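Local coordinates for aspartate-semialdehyde dehydrogenase (Vibrio cholerae, PDB 2R00), which catalyses the NADPH-dependent reductive dephosphorylation of L-aspartyl-4-phosphate to L-aspartate semialdehyde, a step on the way to lysine, methionine and threonine, at residues L20-E25 and N323-A328; L137-P142 and D290-G295; I152-Y157 and M214-E219. All blocks are in the same frame, centred on the assembly; numbering follows the deposited sequence.

Interaction 1 (L20-E25 and N323-A328); sequences LEVLQE and NAVQIA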
ATOM      1  N   LEU A  20      -6.600 -27.153 -15.489  1.00 28.73           N
ATOM      2  CA  LEU A  20      -7.191 -28.491 -15.472  1.00 28.84           C
ATOM      3  C   LEU A  20      -8.102 -28.664 -14.244  1.00 29.20           C
ATOM      4  O   LEU A  20      -9.252 -29.089 -14.382  1.00 28.74           O
ATOM      5  CB  LEU A  20      -6.087 -29.565 -15.529  1.00 29.01           C
ATOM      6  CG  LEU A  20      -6.423 -31.062 -15.420  1.00 28.58           C
ATOM      7  CD1 LEU A  20      -5.328 -31.880 -16.094  1.00 29.12           C
ATOM      8  CD2 LEU A  20      -6.550 -31.487 -13.968  1.00 27.73           C
ATOM      9  N   GLU A  21      -7.591 -28.311 -13.061  1.00 29.84           N
ATOM     10  CA  GLU A  21      -8.371 -28.370 -11.807  1.00 31.05           C
ATOM     11  C   GLU A  21      -9.653 -27.548 -11.844  1.00 30.89           C
ATOM     12  O   GLU A  21     -10.694 -27.980 -11.326  1.00 31.27           O
ATOM     13  CB  GLU A  21      -7.538 -27.887 -10.623  1.00 31.21           C
ATOM     14  CG  GLU A  21      -6.381 -28.787 -10.253  1.00 32.31           C
ATOM     15  CD  GLU A  21      -5.514 -28.190  -9.150  1.00 33.46           C
ATOM     16  OE1 GLU A  21      -4.321 -28.545  -9.086  1.00 37.49           O
ATOM     17  OE2 GLU A  21      -6.018 -27.363  -8.349  1.00 37.44           O
ATOM     18  N   VAL A  22      -9.572 -26.357 -12.436  1.00 30.27           N
ATOM     19  CA  VAL A  22     -10.726 -25.469 -12.520  1.00 30.02           C
ATOM     20  C   VAL A  22     -11.776 -26.005 -13.499  1.00 29.87           C
ATOM     21  O   VAL A  22     -12.955 -25.971 -13.197  1.00 29.61           O
ATOM     22  CB  VAL A  22     -10.324 -23.992 -12.827  1.00 30.02           C
ATOM     23  CG1 VAL A  22     -11.556 -23.121 -13.038  1.00 29.30           C
ATOM     24  CG2 VAL A  22      -9.458 -23.426 -11.691  1.00 29.41           C
ATOM     25  N   LEU A  23     -11.339 -26.507 -14.653  1.00 30.11           N
ATOM     26  CA  LEU A  23     -12.239 -27.154 -15.612  1.00 30.61           C
ATOM     27  C   LEU A  23     -13.011 -28.310 -14.972  1.00 31.25           C
ATOM     28  O   LEU A  23     -14.204 -28.499 -15.233  1.00 31.56           O
ATOM     29  CB  LEU A  23     -11.463 -27.655 -16.838  1.00 30.85           C
ATOM     30  CG  LEU A  23     -10.995 -26.614 -17.871  1.00 30.79           C
ATOM     31  CD1 LEU A  23      -9.997 -27.232 -18.863  1.00 30.70           C
ATOM     32  CD2 LEU A  23     -12.170 -25.986 -18.604  1.00 29.58           C
ATOM     33  N   GLN A  24     -12.324 -29.070 -14.133  1.00 31.45           N
ATOM     34  CA  GLN A  24     -12.942 -30.165 -13.397  1.00 32.95           C
ATOM     35  C   GLN A  24     -13.927 -29.635 -12.328  1.00 33.25           C
ATOM     36  O   GLN A  24     -15.121 -29.958 -12.357  1.00 33.15           O
ATOM     37  CB  GLN A  24     -11.851 -31.046 -12.794  1.00 32.78           C
ATOM     38  CG  GLN A  24     -12.355 -32.236 -12.005  1.00 34.53           C
ATOM     39  CD  GLN A  24     -11.224 -33.113 -11.551  1.00 35.68           C
ATOM     40  OE1 GLN A  24     -10.712 -33.921 -12.317  1.00 35.62           O
ATOM     41  NE2 GLN A  24     -10.821 -32.962 -10.291  1.00 37.33           N
ATOM     42  N   GLU A  25     -13.436 -28.782 -11.430  1.00 33.71           N
ATOM     43  CA  GLU A  25     -14.267 -28.194 -10.373  1.00 34.73           C
ATOM     44  C   GLU A  25     -15.523 -27.473 -10.894  1.00 34.40           C
ATOM     45  O   GLU A  25     -16.613 -27.630 -10.330  1.00 34.45           O
ATOM     46  CB  GLU A  25     -13.423 -27.287  -9.468  1.00 34.75           C
ATOM     47  CG  GLU A  25     -12.504 -28.078  -8.539  1.00 36.79           C
ATOM     48  CD  GLU A  25     -11.430 -27.241  -7.855  1.00 37.66           C
ATOM     49  OE1 GLU A  25     -11.524 -25.985  -7.881  1.00 42.88           O
ATOM     50  OE2 GLU A  25     -10.490 -27.846  -7.276  1.00 41.38           O
ATOM     51  N   ASN A 323     -10.692 -17.041 -14.367  1.00 24.35           N
ATOM     52  CA  ASN A 323     -11.155 -16.032 -15.321  1.00 23.90           C
ATOM     53  C   ASN A 323     -11.208 -16.607 -16.739  1.00 23.72           C
ATOM     54  O   ASN A 323     -12.197 -16.421 -17.466  1.00 23.94           O
ATOM     55  CB  ASN A 323     -10.266 -14.780 -15.280  1.00 23.73           C
ATOM     56  CG  ASN A 323     -10.934 -13.577 -15.912  1.00 24.29           C
ATOM     57  OD1 ASN A 323     -11.799 -12.945 -15.300  1.00 24.25           O
ATOM     58  ND2 ASN A 323     -10.541 -13.252 -17.144  1.00 23.69           N
ATOM     59  N   ALA A 324     -10.140 -17.319 -17.100  1.00 23.54           N
ATOM     60  CA  ALA A 324      -9.987 -18.005 -18.385  1.00 24.26           C
ATOM     61  C   ALA A 324     -11.087 -19.026 -18.640  1.00 24.29           C
ATOM     62  O   ALA A 324     -11.636 -19.086 -19.740  1.00 25.40           O
ATOM     63  CB  ALA A 324      -8.621 -18.692 -18.442  1.00 23.65           C
ATOM     64  N   VAL A 325     -11.404 -19.834 -17.631  1.00 24.71           N
ATOM     65  CA  VAL A 325     -12.486 -20.819 -17.759  1.00 24.71           C
ATOM     66  C   VAL A 325     -13.864 -20.136 -17.883  1.00 25.31           C
ATOM     67  O   VAL A 325     -14.687 -20.550 -18.706  1.00 25.62           O
ATOM     68  CB  VAL A 325     -12.436 -21.874 -16.622  1.00 24.83           C
ATOM     69  CG1 VAL A 325     -13.547 -22.919 -16.779  1.00 25.65           C
ATOM     70  CG2 VAL A 325     -11.078 -22.564 -16.608  1.00 25.10           C
ATOM     71  N   GLN A 326     -14.094 -19.069 -17.108  1.00 25.08           N
ATOM     72  CA  GLN A 326     -15.337 -18.286 -17.222  1.00 25.60           C
ATOM     73  C   GLN A 326     -15.543 -17.703 -18.617  1.00 25.53           C
ATOM     74  O   GLN A 326     -16.677 -17.628 -19.109  1.00 25.23           O
ATOM     75  CB  GLN A 326     -15.343 -17.137 -16.225  1.00 26.19           C
ATOM     76  CG  GLN A 326     -15.591 -17.533 -14.780  1.00 28.12           C
ATOM     77  CD  GLN A 326     -15.471 -16.344 -13.850  1.00 30.69           C
ATOM     78  OE1 GLN A 326     -14.376 -15.851 -13.596  1.00 31.63           O
ATOM     79  NE2 GLN A 326     -16.603 -15.875 -13.340  1.00 32.60           N
ATOM     80  N   ILE A 327     -14.447 -17.265 -19.241  1.00 25.32           N
ATOM     81  CA  ILE A 327     -14.475 -16.833 -20.632  1.00 25.14           C
ATOM     82  C   ILE A 327     -14.964 -17.977 -21.515  1.00 25.37           C
ATOM     83  O   ILE A 327     -15.870 -17.782 -22.321  1.00 25.43           O
ATOM     84  CB  ILE A 327     -13.078 -16.337 -21.123  1.00 25.24           C
ATOM     85  CG1 ILE A 327     -12.664 -15.060 -20.373  1.00 24.72           C
ATOM     86  CG2 ILE A 327     -13.103 -16.101 -22.632  1.00 24.80           C
ATOM     87  CD1 ILE A 327     -11.183 -14.675 -20.514  1.00 24.77           C
ATOM     88  N   ALA A 328     -14.363 -19.163 -21.349  1.00 25.81           N
ATOM     89  CA  ALA A 328     -14.708 -20.357 -22.138  1.00 26.43           C
ATOM     90  C   ALA A 328     -16.166 -20.786 -21.954  1.00 27.27           C
ATOM     91  O   ALA A 328     -16.806 -21.269 -22.892  1.00 27.54           O
ATOM     92  CB  ALA A 328     -13.789 -21.517 -21.780  1.00 25.85           C
TER

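Interaction 2 (L137-P142 and D290-G295); sequences LVALKP and DHVLVG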
ATOM      1  N   LEU A 137     -10.842  -4.839 -11.341  1.00 24.60           N
ATOM      2  CA  LEU A 137     -12.001  -4.592 -12.193  1.00 24.94           C
ATOM      3  C   LEU A 137     -13.283  -5.258 -11.689  1.00 24.96           C
ATOM      4  O   LEU A 137     -14.378  -4.694 -11.812  1.00 25.34           O
ATOM      5  CB  LEU A 137     -11.696  -5.020 -13.629  1.00 24.94           C
ATOM      6  CG  LEU A 137     -11.176  -3.852 -14.474  1.00 26.40           C
ATOM      7  CD1 LEU A 137     -10.240  -4.313 -15.514  1.00 28.15           C
ATOM      8  CD2 LEU A 137     -12.329  -3.114 -15.126  1.00 26.92           C
ATOM      9  N   VAL A 138     -13.150  -6.457 -11.136  1.00 24.89           N
ATOM     10  CA  VAL A 138     -14.272  -7.111 -10.471  1.00 24.80           C
ATOM     11  C   VAL A 138     -14.788  -6.230  -9.322  1.00 25.07           C
ATOM     12  O   VAL A 138     -15.984  -5.941  -9.238  1.00 25.20           O
ATOM     13  CB  VAL A 138     -13.906  -8.534 -10.010  1.00 25.26           C
ATOM     14  CG1 VAL A 138     -14.956  -9.085  -9.058  1.00 25.33           C
ATOM     15  CG2 VAL A 138     -13.791  -9.461 -11.233  1.00 24.53           C
ATOM     16  N   ALA A 139     -13.877  -5.785  -8.461  1.00 25.04           N
ATOM     17  CA  ALA A 139     -14.228  -4.938  -7.319  1.00 25.06           C
ATOM     18  C   ALA A 139     -14.812  -3.576  -7.688  1.00 24.73           C
ATOM     19  O   ALA A 139     -15.695  -3.086  -6.997  1.00 25.27           O
ATOM     20  CB  ALA A 139     -13.017  -4.768  -6.383  1.00 25.11           C
ATOM     21  N   LEU A 140     -14.324  -2.965  -8.765  1.00 24.91           N
ATOM     22  CA  LEU A 140     -14.702  -1.593  -9.127  1.00 25.02           C
ATOM     23  C   LEU A 140     -15.957  -1.462  -9.984  1.00 25.49           C
ATOM     24  O   LEU A 140     -16.626  -0.429  -9.954  1.00 25.08           O
ATOM     25  CB  LEU A 140     -13.542  -0.893  -9.842  1.00 25.13           C
ATOM     26  CG  LEU A 140     -12.645   0.077  -9.061  1.00 25.63           C
ATOM     27  CD1 LEU A 140     -12.482  -0.294  -7.612  1.00 24.87           C
ATOM     28  CD2 LEU A 140     -11.294   0.245  -9.742  1.00 25.53           C
ATOM     29  N   LYS A 141     -16.256  -2.499 -10.759  1.00 26.15           N
ATOM     30  CA  LYS A 141     -17.380  -2.454 -11.695  1.00 27.22           C
ATOM     31  C   LYS A 141     -18.726  -2.001 -11.090  1.00 27.62           C
ATOM     32  O   LYS A 141     -19.380  -1.134 -11.683  1.00 28.02           O
ATOM     33  CB  LYS A 141     -17.517  -3.781 -12.467  1.00 27.20           C
ATOM     34  CG  LYS A 141     -18.522  -3.756 -13.635  1.00 28.21           C
ATOM     35  CD  LYS A 141     -18.318  -2.561 -14.564  1.00 31.08           C
ATOM     36  CE  LYS A 141     -19.042  -2.759 -15.899  1.00 31.90           C
ATOM     37  NZ  LYS A 141     -20.376  -3.396 -15.746  1.00 31.31           N
ATOM     38  N   PRO A 142     -19.141  -2.563  -9.929  1.00 28.10           N
ATOM     39  CA  PRO A 142     -20.376  -2.067  -9.290  1.00 28.95           C
ATOM     40  C   PRO A 142     -20.342  -0.575  -8.945  1.00 29.62           C
ATOM     41  O   PRO A 142     -21.364   0.099  -9.048  1.00 29.86           O
ATOM     42  CB  PRO A 142     -20.465  -2.903  -8.001  1.00 28.69           C
ATOM     43  CG  PRO A 142     -19.664  -4.135  -8.304  1.00 28.37           C
ATOM     44  CD  PRO A 142     -18.543  -3.663  -9.151  1.00 28.15           C
ATOM     45  N   ASP A 290     -11.417 -19.201  -6.112  1.00 49.69           N
ATOM     46  CA  ASP A 290     -10.985 -17.999  -6.803  1.00 48.15           C
ATOM     47  C   ASP A 290     -12.051 -16.924  -6.633  1.00 47.09           C
ATOM     48  O   ASP A 290     -12.957 -16.783  -7.467  1.00 47.45           O
ATOM     49  CB  ASP A 290     -10.741 -18.288  -8.279  1.00 48.40           C
ATOM     50  N   HIS A 291     -11.950 -16.190  -5.527  1.00 44.99           N
ATOM     51  CA  HIS A 291     -12.848 -15.086  -5.230  1.00 42.46           C
ATOM     52  C   HIS A 291     -12.042 -13.817  -4.979  1.00 39.89           C
ATOM     53  O   HIS A 291     -10.883 -13.866  -4.559  1.00 39.61           O
ATOM     54  CB  HIS A 291     -13.706 -15.410  -4.004  1.00 43.31           C
ATOM     55  CG  HIS A 291     -14.955 -16.177  -4.316  1.00 45.64           C
ATOM     56  ND1 HIS A 291     -14.971 -17.278  -5.149  1.00 48.28           N
ATOM     57  CD2 HIS A 291     -16.229 -16.013  -3.885  1.00 47.44           C
ATOM     58  CE1 HIS A 291     -16.203 -17.750  -5.227  1.00 48.59           C
ATOM     59  NE2 HIS A 291     -16.985 -17.001  -4.469  1.00 48.92           N
ATOM     60  N   VAL A 292     -12.670 -12.683  -5.249  1.00 36.73           N
ATOM     61  CA  VAL A 292     -12.061 -11.383  -5.045  1.00 33.90           C
ATOM     62  C   VAL A 292     -12.397 -10.945  -3.609  1.00 32.61           C
ATOM     63  O   VAL A 292     -13.559 -10.681  -3.284  1.00 32.02           O
ATOM     64  CB  VAL A 292     -12.554 -10.385  -6.129  1.00 33.95           C
ATOM     65  CG1 VAL A 292     -12.111  -8.963  -5.838  1.00 33.74           C
ATOM     66  CG2 VAL A 292     -12.058 -10.829  -7.510  1.00 33.16           C
ATOM     67  N   LEU A 293     -11.374 -10.923  -2.757  1.00 30.37           N
ATOM     68  CA  LEU A 293     -11.514 -10.615  -1.333  1.00 29.10           C
ATOM     69  C   LEU A 293     -11.358  -9.111  -1.123  1.00 28.10           C
ATOM     70  O   LEU A 293     -10.306  -8.548  -1.438  1.00 27.16           O
ATOM     71  CB  LEU A 293     -10.450 -11.375  -0.535  1.00 29.20           C
ATOM     72  CG  LEU A 293     -10.526 -12.870  -0.176  1.00 29.57           C
ATOM     73  CD1 LEU A 293     -11.647 -13.664  -0.862  1.00 29.74           C
ATOM     74  CD2 LEU A 293      -9.165 -13.530  -0.392  1.00 29.13           C
ATOM     75  N   VAL A 294     -12.411  -8.465  -0.615  1.00 27.22           N
ATOM     76  CA  VAL A 294     -12.440  -6.998  -0.463  1.00 26.43           C
ATOM     77  C   VAL A 294     -12.622  -6.598   1.011  1.00 26.30           C
ATOM     78  O   VAL A 294     -13.373  -7.242   1.740  1.00 25.45           O
ATOM     79  CB  VAL A 294     -13.525  -6.347  -1.366  1.00 26.60           C
ATOM     80  CG1 VAL A 294     -13.595  -4.838  -1.155  1.00 26.13           C
ATOM     81  CG2 VAL A 294     -13.257  -6.654  -2.862  1.00 25.93           C
ATOM     82  N   GLY A 295     -11.890  -5.569   1.446  1.00 26.08           N
ATOM     83  CA  GLY A 295     -12.002  -5.044   2.817  1.00 25.88           C
ATOM     84  C   GLY A 295     -11.535  -3.606   2.945  1.00 25.81           C
ATOM     85  O   GLY A 295     -11.158  -2.979   1.946  1.00 25.57           O
TER

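Interaction 3 (I152-Y157 and M214-E219); sequences INVTTY and MKMVWE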
ATOM      1  N   ILE A 152      -8.680   6.455 -11.050  1.00 26.85           N
ATOM      2  CA  ILE A 152      -8.263   5.364 -10.153  1.00 24.90           C
ATOM      3  C   ILE A 152      -6.781   5.530  -9.837  1.00 24.35           C
ATOM      4  O   ILE A 152      -5.946   5.608 -10.748  1.00 23.66           O
ATOM      5  CB  ILE A 152      -8.458   3.952 -10.788  1.00 24.89           C
ATOM      6  CG1 ILE A 152      -9.926   3.699 -11.156  1.00 24.39           C
ATOM      7  CG2 ILE A 152      -7.955   2.850  -9.834  1.00 25.18           C
ATOM      8  CD1 ILE A 152     -10.126   2.594 -12.222  1.00 24.39           C
ATOM      9  N   ASN A 153      -6.465   5.595  -8.547  1.00 23.32           N
ATOM     10  CA  ASN A 153      -5.098   5.452  -8.076  1.00 23.41           C
ATOM     11  C   ASN A 153      -4.979   4.120  -7.331  1.00 23.23           C
ATOM     12  O   ASN A 153      -5.730   3.846  -6.385  1.00 22.21           O
ATOM     13  CB  ASN A 153      -4.699   6.636  -7.183  1.00 23.44           C
ATOM     14  CG  ASN A 153      -4.434   7.917  -7.990  1.00 24.81           C
ATOM     15  OD1 ASN A 153      -5.264   8.333  -8.797  1.00 26.46           O
ATOM     16  ND2 ASN A 153      -3.275   8.535  -7.772  1.00 24.39           N
ATOM     17  N   VAL A 154      -4.045   3.287  -7.776  1.00 23.08           N
ATOM     18  CA  VAL A 154      -3.950   1.926  -7.267  1.00 23.00           C
ATOM     19  C   VAL A 154      -2.495   1.527  -7.015  1.00 23.58           C
ATOM     20  O   VAL A 154      -1.615   1.797  -7.848  1.00 23.30           O
ATOM     21  CB  VAL A 154      -4.666   0.909  -8.203  1.00 22.59           C
ATOM     22  CG1 VAL A 154      -4.086   0.937  -9.653  1.00 22.37           C
ATOM     23  CG2 VAL A 154      -4.644  -0.512  -7.612  1.00 22.58           C
ATOM     24  N   THR A 155      -2.262   0.883  -5.871  1.00 23.73           N
ATOM     25  CA  THR A 155      -0.972   0.288  -5.539  1.00 24.76           C
ATOM     26  C   THR A 155      -1.124  -1.234  -5.456  1.00 25.11           C
ATOM     27  O   THR A 155      -2.011  -1.728  -4.748  1.00 25.68           O
ATOM     28  CB  THR A 155      -0.418   0.842  -4.195  1.00 25.04           C
ATOM     29  OG1 THR A 155      -0.294   2.265  -4.279  1.00 25.08           O
ATOM     30  CG2 THR A 155       0.958   0.246  -3.892  1.00 25.58           C
ATOM     31  N   THR A 156      -0.291  -1.967  -6.200  1.00 25.04           N
ATOM     32  CA  THR A 156      -0.297  -3.428  -6.160  1.00 25.03           C
ATOM     33  C   THR A 156       0.950  -3.919  -5.449  1.00 25.76           C
ATOM     34  O   THR A 156       1.998  -3.281  -5.509  1.00 25.46           O
ATOM     35  CB  THR A 156      -0.356  -4.093  -7.577  1.00 24.88           C
ATOM     36  OG1 THR A 156       0.877  -3.869  -8.283  1.00 25.17           O
ATOM     37  CG2 THR A 156      -1.527  -3.562  -8.395  1.00 24.15           C
ATOM     38  N   TYR A 157       0.832  -5.076  -4.808  1.00 26.62           N
ATOM     39  CA  TYR A 157       1.903  -5.615  -3.992  1.00 28.11           C
ATOM     40  C   TYR A 157       2.131  -7.073  -4.363  1.00 29.43           C
ATOM     41  O   TYR A 157       1.198  -7.878  -4.356  1.00 28.67           O
ATOM     42  CB  TYR A 157       1.535  -5.537  -2.506  1.00 27.75           C
ATOM     43  CG  TYR A 157       1.152  -4.170  -1.998  1.00 27.06           C
ATOM     44  CD1 TYR A 157      -0.184  -3.788  -1.915  1.00 28.51           C
ATOM     45  CD2 TYR A 157       2.120  -3.272  -1.567  1.00 27.35           C
ATOM     46  CE1 TYR A 157      -0.556  -2.537  -1.424  1.00 27.73           C
ATOM     47  CE2 TYR A 157       1.768  -2.018  -1.069  1.00 27.93           C
ATOM     48  CZ  TYR A 157       0.427  -1.655  -1.005  1.00 28.25           C
ATOM     49  OH  TYR A 157       0.069  -0.412  -0.530  1.00 27.76           O
ATOM     50  N   MET A 214       2.148   1.156 -16.777  1.00 24.29           N
ATOM     51  CA  MET A 214       1.436   1.608 -17.976  1.00 23.14           C
ATOM     52  C   MET A 214       0.554   0.501 -18.541  1.00 22.85           C
ATOM     53  O   MET A 214      -0.536   0.761 -19.049  1.00 22.29           O
ATOM     54  CB  MET A 214       2.422   2.110 -19.043  1.00 23.52           C
ATOM     55  CG  MET A 214       2.996   3.502 -18.762  1.00 23.22           C
ATOM     56  SD  MET A 214       1.805   4.730 -18.155  1.00 27.52           S
ATOM     57  CE  MET A 214       0.518   4.803 -19.425  1.00 26.88           C
ATOM     58  N   LYS A 215       1.023  -0.739 -18.450  1.00 22.17           N
ATOM     59  CA  LYS A 215       0.244  -1.869 -18.960  1.00 22.73           C
ATOM     60  C   LYS A 215      -1.073  -2.025 -18.221  1.00 22.52           C
ATOM     61  O   LYS A 215      -2.089  -2.334 -18.832  1.00 21.89           O
ATOM     62  CB  LYS A 215       1.059  -3.159 -18.932  1.00 23.15           C
ATOM     63  CG  LYS A 215       1.959  -3.310 -20.151  1.00 23.92           C
ATOM     64  CD  LYS A 215       3.129  -4.249 -19.934  1.00 28.43           C
ATOM     65  CE  LYS A 215       2.825  -5.357 -18.944  1.00 30.47           C
ATOM     66  NZ  LYS A 215       1.956  -6.418 -19.498  1.00 35.23           N
ATOM     67  N   MET A 216      -1.057  -1.759 -16.913  1.00 22.82           N
ATOM     68  CA  MET A 216      -2.266  -1.767 -16.098  1.00 23.43           C
ATOM     69  C   MET A 216      -3.248  -0.674 -16.526  1.00 22.87           C
ATOM     70  O   MET A 216      -4.454  -0.911 -16.607  1.00 22.61           O
ATOM     71  CB  MET A 216      -1.897  -1.631 -14.621  1.00 23.65           C
ATOM     72  CG  MET A 216      -3.052  -1.801 -13.655  1.00 24.85           C
ATOM     73  SD  MET A 216      -2.525  -2.317 -11.986  1.00 26.13           S
ATOM     74  CE  MET A 216      -4.076  -3.015 -11.437  1.00 25.46           C
ATOM     75  N   VAL A 217      -2.727   0.515 -16.821  1.00 22.05           N
ATOM     76  CA  VAL A 217      -3.545   1.595 -17.347  1.00 21.07           C
ATOM     77  C   VAL A 217      -4.267   1.142 -18.603  1.00 20.74           C
ATOM     78  O   VAL A 217      -5.473   1.290 -18.717  1.00 19.92           O
ATOM     79  CB  VAL A 217      -2.687   2.837 -17.702  1.00 21.32           C
ATOM     80  CG1 VAL A 217      -3.557   3.911 -18.352  1.00 20.79           C
ATOM     81  CG2 VAL A 217      -1.976   3.390 -16.470  1.00 19.70           C
ATOM     82  N   TRP A 218      -3.510   0.581 -19.542  1.00 21.10           N
ATOM     83  CA  TRP A 218      -4.038   0.211 -20.847  1.00 21.05           C
ATOM     84  C   TRP A 218      -5.035  -0.941 -20.752  1.00 21.19           C
ATOM     85  O   TRP A 218      -6.075  -0.917 -21.424  1.00 21.10           O
ATOM     86  CB  TRP A 218      -2.895  -0.121 -21.816  1.00 21.95           C
ATOM     87  CG  TRP A 218      -1.968   1.048 -22.061  1.00 22.73           C
ATOM     88  CD1 TRP A 218      -2.311   2.383 -22.102  1.00 23.57           C
ATOM     89  CD2 TRP A 218      -0.560   0.989 -22.326  1.00 24.07           C
ATOM     90  NE1 TRP A 218      -1.192   3.151 -22.353  1.00 24.03           N
ATOM     91  CE2 TRP A 218      -0.109   2.324 -22.510  1.00 23.52           C
ATOM     92  CE3 TRP A 218       0.369  -0.060 -22.435  1.00 24.37           C
ATOM     93  CZ2 TRP A 218       1.226   2.635 -22.779  1.00 23.27           C
ATOM     94  CZ3 TRP A 218       1.709   0.257 -22.702  1.00 23.83           C
ATOM     95  CH2 TRP A 218       2.119   1.592 -22.864  1.00 22.98           C
ATOM     96  N   GLU A 219      -4.732  -1.931 -19.913  1.00 20.71           N
ATOM     97  CA  GLU A 219      -5.694  -3.006 -19.629  1.00 21.25           C
ATOM     98  C   GLU A 219      -6.998  -2.478 -19.018  1.00 21.30           C
ATOM     99  O   GLU A 219      -8.076  -2.867 -19.440  1.00 21.79           O
ATOM    100  CB  GLU A 219      -5.072  -4.089 -18.738  1.00 20.98           C
ATOM    101  CG  GLU A 219      -3.957  -4.891 -19.425  1.00 20.97           C
ATOM    102  CD  GLU A 219      -3.468  -6.082 -18.604  1.00 21.56           C
ATOM    103  OE1 GLU A 219      -4.284  -6.724 -17.922  1.00 21.93           O
ATOM    104  OE2 GLU A 219      -2.256  -6.398 -18.671  1.00 23.58           O
TER

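Interaction 1 (L20-E25 and N323-A328)
Two helices meet here with Leu23 against Val325, whose CA atoms lie 6.7 Å apart. One is helix 14-25, the first helix of the Rossmann-type nucleotide-binding domain; the other, 316-335, is the C-terminal helix of the chain, which returns nearly three hundred residues later to pack on that domain. Val325 is the side chain that both partners share. Its CG2 meets Val22 CG1 at 3.6 Å, the two valines sliding past one another in opposite directions, while its CG1 takes Leu23 CD2 at 3.8 Å. Val325 holds CG1 anti to its backbone N (chi1 -179°) and CG2 beside it; CG1 goes to Leu23, while CG2 meets Val22 and also brushes Leu23. All three residues are buried and the contact is wholly apolar. Around it, Val22 also rests on Ala321 and Thr322 one turn earlier in the C-terminal helix, and Leu23 on Phe28 and Phe48. A salt bridge from the exposed Glu25 to Lys318 joins the same two helices beside this apolar patch. Val15 and Asn315, both predicted to bind NADP(+), have side chains about 8 Å from that of Val22. Leu23 CD2 comes within 4.1 Å of Val325 CG2.

Interaction 2 (L137-P142 and D290-G295)
Val138 and Val292 face each other with their isopropyl groups crossing at a slant, and it is one branch of each that does the touching: Val138 CG1 lies 3.7 Å from Val292 CG2. That same CG2 also comes within 3.9 Å of Val138 CB, so the strand valine presses one methyl against the branch point of the helix valine as well as its methyl. Val138 offers CG1 because that branch is anti to its backbone N (chi1 167°), whereas Val292 uses the methyl beside its own N. The other branch of Val292, CG1, turns to the next helix residue and meets Ala139 CB more loosely, at 4.3 Å. Ala139 has a second neighbour on the strand, since Val294 CG2 reaches its CB at 4.0 Å. This is helix-on-sheet packing within the dimerisation domain: helix 131-147, which begins at the catalytic Cys131, lies across one face of the mixed sheet, and strand 292-300 turns Val292 and Val294 toward it. The axes of 137-142 and 292-295 run at 57° to each other and approach to 9.2 Å. Leu309 and Val311 on the adjacent strand 306-313 extend the apolar bed under Ala139, and Ile271 on the other side of strand 292-300 touches both Val138 and Val294. Between Val292 and Val294, Leu293 packs on Phe195 of the second subunit.

Interaction 3 (I152-Y157 and M214-E219)
Met216 spans the gap between helix 211-223 and strand 149-159 of the dimerisation domain almost by itself; this is a helix packed on a beta-sheet, with the CA atoms of Val154 and Met216 still 9.7 Å apart. The close part is at Thr156, whose CG2 meets the end of the methionine tip to tip, 3.9 Å from Met216 SD. The methionine bridges the distance because its CG is anti to the backbone N (chi1 -173°) and the chain stays extended beyond it. Val154, two residues back along the strand, makes the looser touch: its CG1 lies 4.3 Å from the same sulfur. Thr156 also packs on Ser132 and on His244, the predicted proton acceptor, while Met216 reaches Glu246. The far side of the helix differs in character. Trp218 is exposed there, the partly exposed Lys215, predicted to bind phosphate, hydrogen-bonds through NZ to the Tyr101 hydroxyl, and the buried Glu219 has its OE1 held by Asn130 N and Thr133 OG1. Across the strand, the Tyr157 hydroxyl hydrogen-bonds to Tyr157 of the second subunit. At the tip of Met216, the methyl CE sits 4.0 Å from Thr156 CG2.

How the interactions relate
All three contacts are buried and apolar, but they serve different parts of the fold. Interaction 1 is helix against helix and ties the C-terminal helix to the nucleotide-binding domain; interactions 2 and 3 are helix against sheet, both within the dimerisation domain and both on the same mixed sheet. Those two touch directly, Leu140 CD2 meeting Ile152 CD1 at 3.6 Å, and both come within reach of the second subunit, whereas no other chain touches interaction 1. Branched aliphatic groups dominate interactions 1 and 2; interaction 3 relies on a long thioether, with polar residues close by. Interactions 1 and 3 lie on opposite sides of the chain's centre, their own centres 25 Å apart.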